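Local coordinates for VOC domain-containing protein (Streptococcus mutans, PDB 3L7T) that binds zinc and belongs to the glyoxalase/bleomycin resistance/dioxygenase (VOC) superfamily, in which it may act as a lactoylglutathione lyase, at the interface of chains A and B. Numbering follows the deposited sequence. Chains: chain A/B, Putative uncharacterized protein.

Three patches of one two-fold symmetric interface illustrate how two VOC chains may be joined at both centre and rim. Contacts 1 and 2 are neighbours, about 6 Å apart between the centres of their C-alpha atoms, and share A:Val6, B:Ala86 and B:Phe87; both centre on the meeting of strand 5-12 of chain A with strand 81-88 of chain B. Contact 3 lies about 21 Å from either and uses a loop of chain A against strands 30-37 and 42-49 of chain B. Strand 42-49 also reaches contact 1 through B:Cys49. By symmetry, strand 5-12, carrying the zinc ligand A:His8, enters the crystal dimer twice.

Contact 1: the interface of chains A and B. Residues chain A 3-6; chain B 49-50, 86-87.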
ATOM      1  N   LEU A   3      -3.747 -15.896   5.464  1.00 37.45           N
ATOM      2  CA  LEU A   3      -3.202 -14.558   5.556  1.00 35.63           C
ATOM      3  C   LEU A   3      -4.158 -13.737   6.436  1.00 35.72           C
ATOM      4  O   LEU A   3      -5.192 -13.272   5.972  1.00 35.33           O
ATOM      5  CB  LEU A   3      -3.074 -13.960   4.154  1.00 33.96           C
ATOM      6  CG  LEU A   3      -1.800 -14.118   3.313  1.00 36.56           C
ATOM      7  CD1 LEU A   3      -0.861 -15.235   3.720  1.00 31.64           C
ATOM      8  CD2 LEU A   3      -2.078 -14.132   1.806  1.00 32.90           C
ATOM      9  N   LYS A   4      -3.801 -13.600   7.712  1.00 33.88           N
ATOM     10  CA  LYS A   4      -4.731 -13.256   8.775  1.00 33.99           C
ATOM     11  C   LYS A   4      -5.062 -11.764   8.790  1.00 31.42           C
ATOM     12  O   LYS A   4      -6.161 -11.367   9.147  1.00 28.34           O
ATOM     13  CB  LYS A   4      -4.129 -13.618  10.141  1.00 34.93           C
ATOM     14  CG  LYS A   4      -3.894 -15.097  10.359  1.00 41.62           C
ATOM     15  CD  LYS A   4      -2.846 -15.316  11.437  1.00 45.49           C
ATOM     16  CE  LYS A   4      -3.444 -15.222  12.816  1.00 49.50           C
ATOM     17  NZ  LYS A   4      -2.385 -15.283  13.856  1.00 53.55           N
ATOM     18  N   ALA A   5      -4.078 -10.954   8.431  1.00 28.63           N
ATOM     19  CA  ALA A   5      -4.154  -9.513   8.615  1.00 27.30           C
ATOM     20  C   ALA A   5      -2.945  -8.924   7.896  1.00 25.62           C
ATOM     21  O   ALA A   5      -2.063  -9.659   7.452  1.00 25.82           O
ATOM     22  CB  ALA A   5      -4.127  -9.159  10.112  1.00 27.94           C
ATOM     23  N   VAL A   6      -3.006  -7.635   7.620  1.00 23.91           N
ATOM     24  CA  VAL A   6      -1.831  -6.915   7.160  1.00 21.94           C
ATOM     25  C   VAL A   6      -0.917  -6.700   8.356  1.00 23.57           C
ATOM     26  O   VAL A   6      -1.370  -6.296   9.431  1.00 23.06           O
ATOM     27  CB  VAL A   6      -2.225  -5.569   6.518  1.00 22.33           C
ATOM     28  CG1 VAL A   6      -0.990  -4.744   6.223  1.00 22.22           C
ATOM     29  CG2 VAL A   6      -2.954  -5.848   5.230  1.00 21.80           C
TER
ATOM     30  N   CYS B  49      -9.131  -8.595   4.540  1.00 29.59           N
ATOM     31  CA  CYS B  49      -7.878  -8.985   5.167  1.00 30.51           C
ATOM     32  C   CYS B  49      -7.837  -8.501   6.618  1.00 30.35           C
ATOM     33  O   CYS B  49      -7.743  -7.304   6.884  1.00 28.65           O
ATOM     34  CB  CYS B  49      -6.678  -8.438   4.391  1.00 30.73           C
ATOM     35  SG  CYS B  49      -5.141  -9.059   5.099  1.00 31.98           S
ATOM     36  N   GLY B  50      -8.074  -9.413   7.559  1.00 32.15           N
ATOM     37  CA  GLY B  50      -8.343  -9.000   8.945  1.00 31.94           C
ATOM     38  C   GLY B  50      -9.433  -7.946   8.993  1.00 32.88           C
ATOM     39  O   GLY B  50     -10.469  -8.098   8.343  1.00 34.46           O
ATOM     40  N   ALA B  86       2.811  -6.434   3.472  1.00 20.12           N
ATOM     41  CA  ALA B  86       3.211  -7.624   4.204  1.00 21.94           C
ATOM     42  C   ALA B  86       2.001  -8.117   4.976  1.00 20.38           C
ATOM     43  O   ALA B  86       1.270  -7.330   5.552  1.00 22.54           O
ATOM     44  CB  ALA B  86       4.372  -7.323   5.173  1.00 21.58           C
ATOM     45  N   PHE B  87       1.822  -9.426   4.987  1.00 21.24           N
ATOM     46  CA  PHE B  87       0.716 -10.044   5.703  1.00 23.23           C
ATOM     47  C   PHE B  87       1.261 -10.779   6.901  1.00 23.09           C
ATOM     48  O   PHE B  87       2.290 -11.460   6.809  1.00 23.09           O
ATOM     49  CB  PHE B  87       0.026 -11.047   4.776  1.00 26.16           C
ATOM     50  CG  PHE B  87      -0.527 -10.429   3.537  1.00 25.91           C
ATOM     51  CD1 PHE B  87      -1.638  -9.594   3.610  1.00 22.71           C
ATOM     52  CD2 PHE B  87       0.011 -10.725   2.292  1.00 29.00           C
ATOM     53  CE1 PHE B  87      -2.168  -8.998   2.483  1.00 25.44           C
ATOM     54  CE2 PHE B  87      -0.526 -10.140   1.127  1.00 27.59           C
ATOM     55  CZ  PHE B  87      -1.603  -9.268   1.229  1.00 26.92           C
TER
HETATM   56  O   HOH W   1      -5.412  -6.320   8.286  1.00 29.26           O
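The sulfur of B:Cys49 and the ring of B:Phe87 flank the start of strand 5-12 of chain A, where an antiparallel bridge pairs A:Val6 with B:Phe87 across the interface of the two VOC chains. The dense part is mostly made by side-chain carbon and sulfur. B:Cys49 SG lies over the peptide link between A:Ala5 and A:Val6, 3.6 Å from A:Ala5 C, and is also 3.9 Å from A:Val6 CG2. It gets there because the side chain extends away from its own backbone N (chi1 -175°), carrying the sulfur toward chain A. On the B:Phe87 side, A:Leu3 brings its branch point, CG, to 3.9 Å from B:Phe87 CB, while its CD2 methyl meets ring atom CD2; the two side chains cross obliquely. The ring receives A:Ala5 O at its edge, in the ring plane. This oxygen also meets B:Phe87 CB, at 3.7 Å, but lies nearer the CD1 edge, whereas the leucine keeps to the CD2 side.

Around B:Gly50 the fit is looser and mediated by solvent. A:Lys4 O approaches B:Gly50 N, but the N-H points away and no hydrogen bond forms. A water joins the two chains instead: the amide N of A:Val6 reaches it at 2.8 Å, with 168° at the hydrogen, and the same water lies 2.9 Å from the carbonyl oxygen, B:Cys49 O.

Contact 2: the interface of chains A and B. Residues chain A 6, 8-9; chain B 9, 52, 85-87.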
ATOM      1  N   VAL A   6      -3.006  -7.635   7.620  1.00 23.91           N
ATOM      2  CA  VAL A   6      -1.831  -6.915   7.160  1.00 21.94           C
ATOM      3  C   VAL A   6      -0.917  -6.700   8.356  1.00 23.57           C
ATOM      4  O   VAL A   6      -1.370  -6.296   9.431  1.00 23.06           O
ATOM      5  CB  VAL A   6      -2.225  -5.569   6.518  1.00 22.33           C
ATOM      6  CG1 VAL A   6      -0.990  -4.744   6.223  1.00 22.22           C
ATOM      7  CG2 VAL A   6      -2.954  -5.848   5.230  1.00 21.80           C
ATOM      8  N   HIS A   8       2.278  -4.908   7.792  1.00 20.66           N
ATOM      9  CA  HIS A   8       2.742  -3.539   7.517  1.00 20.09           C
ATOM     10  C   HIS A   8       2.598  -3.190   6.040  1.00 21.41           C
ATOM     11  O   HIS A   8       2.428  -4.075   5.178  1.00 20.36           O
ATOM     12  CB  HIS A   8       4.208  -3.346   8.005  1.00 20.89           C
ATOM     13  CG  HIS A   8       5.230  -4.105   7.212  1.00 19.83           C
ATOM     14  ND1 HIS A   8       5.674  -5.362   7.570  1.00 23.21           N
ATOM     15  CD2 HIS A   8       5.958  -3.747   6.127  1.00 19.62           C
ATOM     16  CE1 HIS A   8       6.628  -5.745   6.737  1.00 24.05           C
ATOM     17  NE2 HIS A   8       6.781  -4.800   5.824  1.00 23.11           N
ATOM     18  N   VAL A   9       2.626  -1.883   5.769  1.00 17.78           N
ATOM     19  CA  VAL A   9       2.604  -1.354   4.411  1.00 21.42           C
ATOM     20  C   VAL A   9       3.821  -0.455   4.352  1.00 20.70           C
ATOM     21  O   VAL A   9       4.069   0.297   5.297  1.00 22.83           O
ATOM     22  CB  VAL A   9       1.375  -0.454   4.199  1.00 20.12           C
ATOM     23  CG1 VAL A   9       1.247  -0.104   2.712  1.00 22.47           C
ATOM     24  CG2 VAL A   9       0.101  -1.217   4.622  1.00 21.84           C
TER
ATOM     25  N   VAL B   9      -6.418  -0.703   1.632  1.00 25.03           N
ATOM     26  CA  VAL B   9      -5.253  -0.473   0.788  1.00 26.63           C
ATOM     27  C   VAL B   9      -5.681  -0.841  -0.629  1.00 27.68           C
ATOM     28  O   VAL B   9      -6.315  -1.880  -0.858  1.00 26.57           O
ATOM     29  CB  VAL B   9      -4.130  -1.416   1.177  1.00 24.39           C
ATOM     30  CG1 VAL B   9      -2.931  -1.291   0.208  1.00 29.71           C
ATOM     31  CG2 VAL B   9      -3.675  -1.146   2.603  1.00 29.24           C
ATOM     32  N   ILE B  52      -9.190  -4.848   7.646  1.00 31.15           N
ATOM     33  CA  ILE B  52      -9.150  -3.889   6.556  1.00 32.43           C
ATOM     34  C   ILE B  52      -9.610  -4.541   5.264  1.00 30.82           C
ATOM     35  O   ILE B  52      -9.742  -5.761   5.197  1.00 32.71           O
ATOM     36  CB  ILE B  52      -7.760  -3.266   6.388  1.00 30.98           C
ATOM     37  CG1 ILE B  52      -6.846  -4.148   5.557  1.00 34.36           C
ATOM     38  CG2 ILE B  52      -7.132  -2.908   7.742  1.00 34.10           C
ATOM     39  CD1 ILE B  52      -5.693  -3.331   4.960  1.00 27.31           C
ATOM     40  N   LEU B  85       3.506  -4.762   0.517  1.00 20.16           N
ATOM     41  CA  LEU B  85       2.484  -5.073   1.496  1.00 20.51           C
ATOM     42  C   LEU B  85       2.856  -6.391   2.146  1.00 21.35           C
ATOM     43  O   LEU B  85       3.209  -7.356   1.456  1.00 22.24           O
ATOM     44  CB  LEU B  85       1.145  -5.214   0.752  1.00 20.51           C
ATOM     45  CG  LEU B  85      -0.109  -5.437   1.586  1.00 22.22           C
ATOM     46  CD1 LEU B  85      -0.362  -4.308   2.549  1.00 29.32           C
ATOM     47  CD2 LEU B  85      -1.310  -5.556   0.623  1.00 26.86           C
ATOM     48  N   ALA B  86       2.811  -6.434   3.472  1.00 20.12           N
ATOM     49  CA  ALA B  86       3.211  -7.624   4.204  1.00 21.94           C
ATOM     50  C   ALA B  86       2.001  -8.117   4.976  1.00 20.38           C
ATOM     51  O   ALA B  86       1.270  -7.330   5.552  1.00 22.54           O
ATOM     52  CB  ALA B  86       4.372  -7.323   5.173  1.00 21.58           C
ATOM     53  N   PHE B  87       1.822  -9.426   4.987  1.00 21.24           N
ATOM     54  CA  PHE B  87       0.716 -10.044   5.703  1.00 23.23           C
ATOM     55  C   PHE B  87       1.261 -10.779   6.901  1.00 23.09           C
ATOM     56  O   PHE B  87       2.290 -11.460   6.809  1.00 23.09           O
ATOM     57  CB  PHE B  87       0.026 -11.047   4.776  1.00 26.16           C
ATOM     58  CG  PHE B  87      -0.527 -10.429   3.537  1.00 25.91           C
ATOM     59  CD1 PHE B  87      -1.638  -9.594   3.610  1.00 22.71           C
ATOM     60  CD2 PHE B  87       0.011 -10.725   2.292  1.00 29.00           C
ATOM     61  CE1 PHE B  87      -2.168  -8.998   2.483  1.00 25.44           C
ATOM     62  CE2 PHE B  87      -0.526 -10.140   1.127  1.00 27.59           C
ATOM     63  CZ  PHE B  87      -1.603  -9.268   1.229  1.00 26.92           C
TER
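A:His8 and B:Ala86 pair as antiparallel strands, the amide N of B:Ala86 donating to A:His8 O at 2.9 Å with a C=O...N angle of 163°, while the return bond from A:His8 N to B:Ala86 O is weak. A further bridge, A:Val9 with B:Leu85, carries the pairing along strands 5-12 and 81-88, a common way for sheets to join across a dimer.

Side chains pack on both faces of this ladder. On one, the aliphatic groups mesh: B:Leu85 CD1 touches both A:Val6 CG1 and A:Val9 CG2, each at 3.8 Å. B:Leu85 crosses A:Val6 at about a right angle but lies alongside A:Val9, pointing the same way. B:Ile52 approaches A:Val6 from another direction, its CD1 tip 3.7 Å from CG2.

The opposite face carries the zinc ligand A:His8. Its CG lies between the backbone N and the carbonyl carbon (chi1 69°), which turns the imidazole toward B:Ala86. The partner chain thus backs a metal-binding histidine through a CH-pi contact, although its closeness is doubtful: the B:Ala86 CB methyl lies over one imidazole face of A:His8, toward its rim, 3.4 Å from the ring centroid.

Contact 3: the interface of chains A and B. Residues chain A 114; chain B 33, 35, 37, 44.
The phenol oxygen of A:Tyr114, OH, is met by aliphatic carbon from two residues of the opposite VOC-family chain: B:Asn35 CB at 3.4 Å and B:Arg37 CG at 3.5 Å. The tyrosine comes from a loop of chain A and lies against strands 30-37 and 42-49 of chain B, illustrating how one aromatic side chain can cover several strand residues of a partner.

B:Asn35 lies under one face of the ring. Its carboxamide is stacked nearly parallel to the aromatic plane, 9° from it, and the two side chains run past each other in opposite directions. The amide nitrogen ND2 lies over the ring centre, 3.7 Å from the plane, whereas OD1 is set toward the CE1 side. With CG anti to the carbonyl carbon (chi1 -73°), B:Asn35 carries its amide back along the ring while CB stays beneath the phenol end, 3.5 Å from A:Tyr114 CZ.

B:Lys44 reaches a different part of the tyrosine. Its extended chain runs opposite to the aromatic side chain and places CD at the ring edge, in plane, 3.8 Å from A:Tyr114 CE2; the bend at chi4 (-88°) comes beyond this methylene. B:Arg37 comes in at a slant to the tyrosine, and its CD also lies 3.7 Å from A:Tyr114 OH. At the backbone end, B:Arg33 CD approaches A:Tyr114 CB at 4.1 Å.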
ATOM      1  N   TYR A 114     -20.201   2.555  -2.795  1.00 41.54           N
ATOM      2  CA  TYR A 114     -20.765   1.271  -2.495  1.00 44.89           C
ATOM      3  C   TYR A 114     -21.104   1.139  -1.044  1.00 46.42           C
ATOM      4  O   TYR A 114     -21.399   0.076  -0.575  1.00 46.86           O
ATOM      5  CB  TYR A 114     -19.822   0.175  -2.924  1.00 44.23           C
ATOM      6  CG  TYR A 114     -19.481   0.253  -4.391  1.00 49.55           C
ATOM      7  CD1 TYR A 114     -20.453   0.234  -5.343  1.00 49.11           C
ATOM      8  CD2 TYR A 114     -18.192   0.323  -4.810  1.00 54.60           C
ATOM      9  CE1 TYR A 114     -20.147   0.295  -6.664  1.00 52.93           C
ATOM     10  CE2 TYR A 114     -17.880   0.381  -6.125  1.00 56.80           C
ATOM     11  CZ  TYR A 114     -18.865   0.376  -7.054  1.00 57.86           C
ATOM     12  OH  TYR A 114     -18.555   0.462  -8.384  1.00 57.56           O
TER
ATOM     13  N   ARG B  33     -17.009  -7.530  -1.998  1.00 44.09           N
ATOM     14  CA  ARG B  33     -17.786  -7.146  -3.159  1.00 44.83           C
ATOM     15  C   ARG B  33     -16.955  -7.103  -4.424  1.00 45.47           C
ATOM     16  O   ARG B  33     -15.717  -7.126  -4.402  1.00 43.77           O
ATOM     17  CB  ARG B  33     -18.535  -5.820  -2.948  1.00 44.27           C
ATOM     18  CG  ARG B  33     -17.803  -4.783  -2.088  1.00 48.09           C
ATOM     19  CD  ARG B  33     -18.684  -3.580  -1.722  1.00 46.45           C
ATOM     20  NE  ARG B  33     -18.716  -3.329  -0.278  1.00 48.17           N
ATOM     21  CZ  ARG B  33     -17.656  -3.030   0.479  1.00 44.59           C
ATOM     22  NH1 ARG B  33     -16.444  -2.903  -0.057  1.00 39.62           N
ATOM     23  NH2 ARG B  33     -17.817  -2.831   1.780  1.00 47.31           N
ATOM     24  N   ASN B  35     -17.443  -5.075  -8.278  1.00 48.56           N
ATOM     25  CA  ASN B  35     -18.263  -4.156  -9.051  1.00 48.48           C
ATOM     26  C   ASN B  35     -17.617  -3.766 -10.378  1.00 50.46           C
ATOM     27  O   ASN B  35     -16.413  -3.519 -10.441  1.00 48.81           O
ATOM     28  CB  ASN B  35     -18.594  -2.917  -8.220  1.00 48.81           C
ATOM     29  CG  ASN B  35     -19.610  -3.210  -7.131  1.00 49.62           C
ATOM     30  OD1 ASN B  35     -20.791  -3.385  -7.419  1.00 46.61           O
ATOM     31  ND2 ASN B  35     -19.140  -3.369  -5.896  1.00 42.87           N
ATOM     32  N   ARG B  37     -17.148  -0.960 -12.970  1.00 56.96           N
ATOM     33  CA  ARG B  37     -17.312   0.476 -13.128  1.00 58.80           C
ATOM     34  C   ARG B  37     -17.181   0.852 -14.601  1.00 60.22           C
ATOM     35  O   ARG B  37     -16.085   1.143 -15.081  1.00 60.07           O
ATOM     36  CB  ARG B  37     -16.300   1.211 -12.251  1.00 58.54           C
ATOM     37  CG  ARG B  37     -16.137   0.554 -10.877  1.00 58.90           C
ATOM     38  CD  ARG B  37     -15.337   1.406  -9.927  1.00 57.37           C
ATOM     39  NE  ARG B  37     -14.028   1.749 -10.471  1.00 56.57           N
ATOM     40  CZ  ARG B  37     -13.274   2.742 -10.015  1.00 60.32           C
ATOM     41  NH1 ARG B  37     -13.698   3.495  -9.001  1.00 60.71           N
ATOM     42  NH2 ARG B  37     -12.096   2.987 -10.568  1.00 61.30           N
ATOM     43  N   LYS B  44     -13.701  -3.073  -9.674  1.00 36.58           N
ATOM     44  CA  LYS B  44     -13.234  -2.892  -8.300  1.00 35.13           C
ATOM     45  C   LYS B  44     -13.556  -4.157  -7.514  1.00 36.29           C
ATOM     46  O   LYS B  44     -14.727  -4.534  -7.405  1.00 37.24           O
ATOM     47  CB  LYS B  44     -13.958  -1.726  -7.658  1.00 35.85           C
ATOM     48  CG  LYS B  44     -13.369  -1.248  -6.361  1.00 39.02           C
ATOM     49  CD  LYS B  44     -14.166  -0.068  -5.846  1.00 38.59           C
ATOM     50  CE  LYS B  44     -13.585   0.479  -4.577  1.00 42.70           C
ATOM     51  NZ  LYS B  44     -14.141  -0.233  -3.387  1.00 39.61           N
TER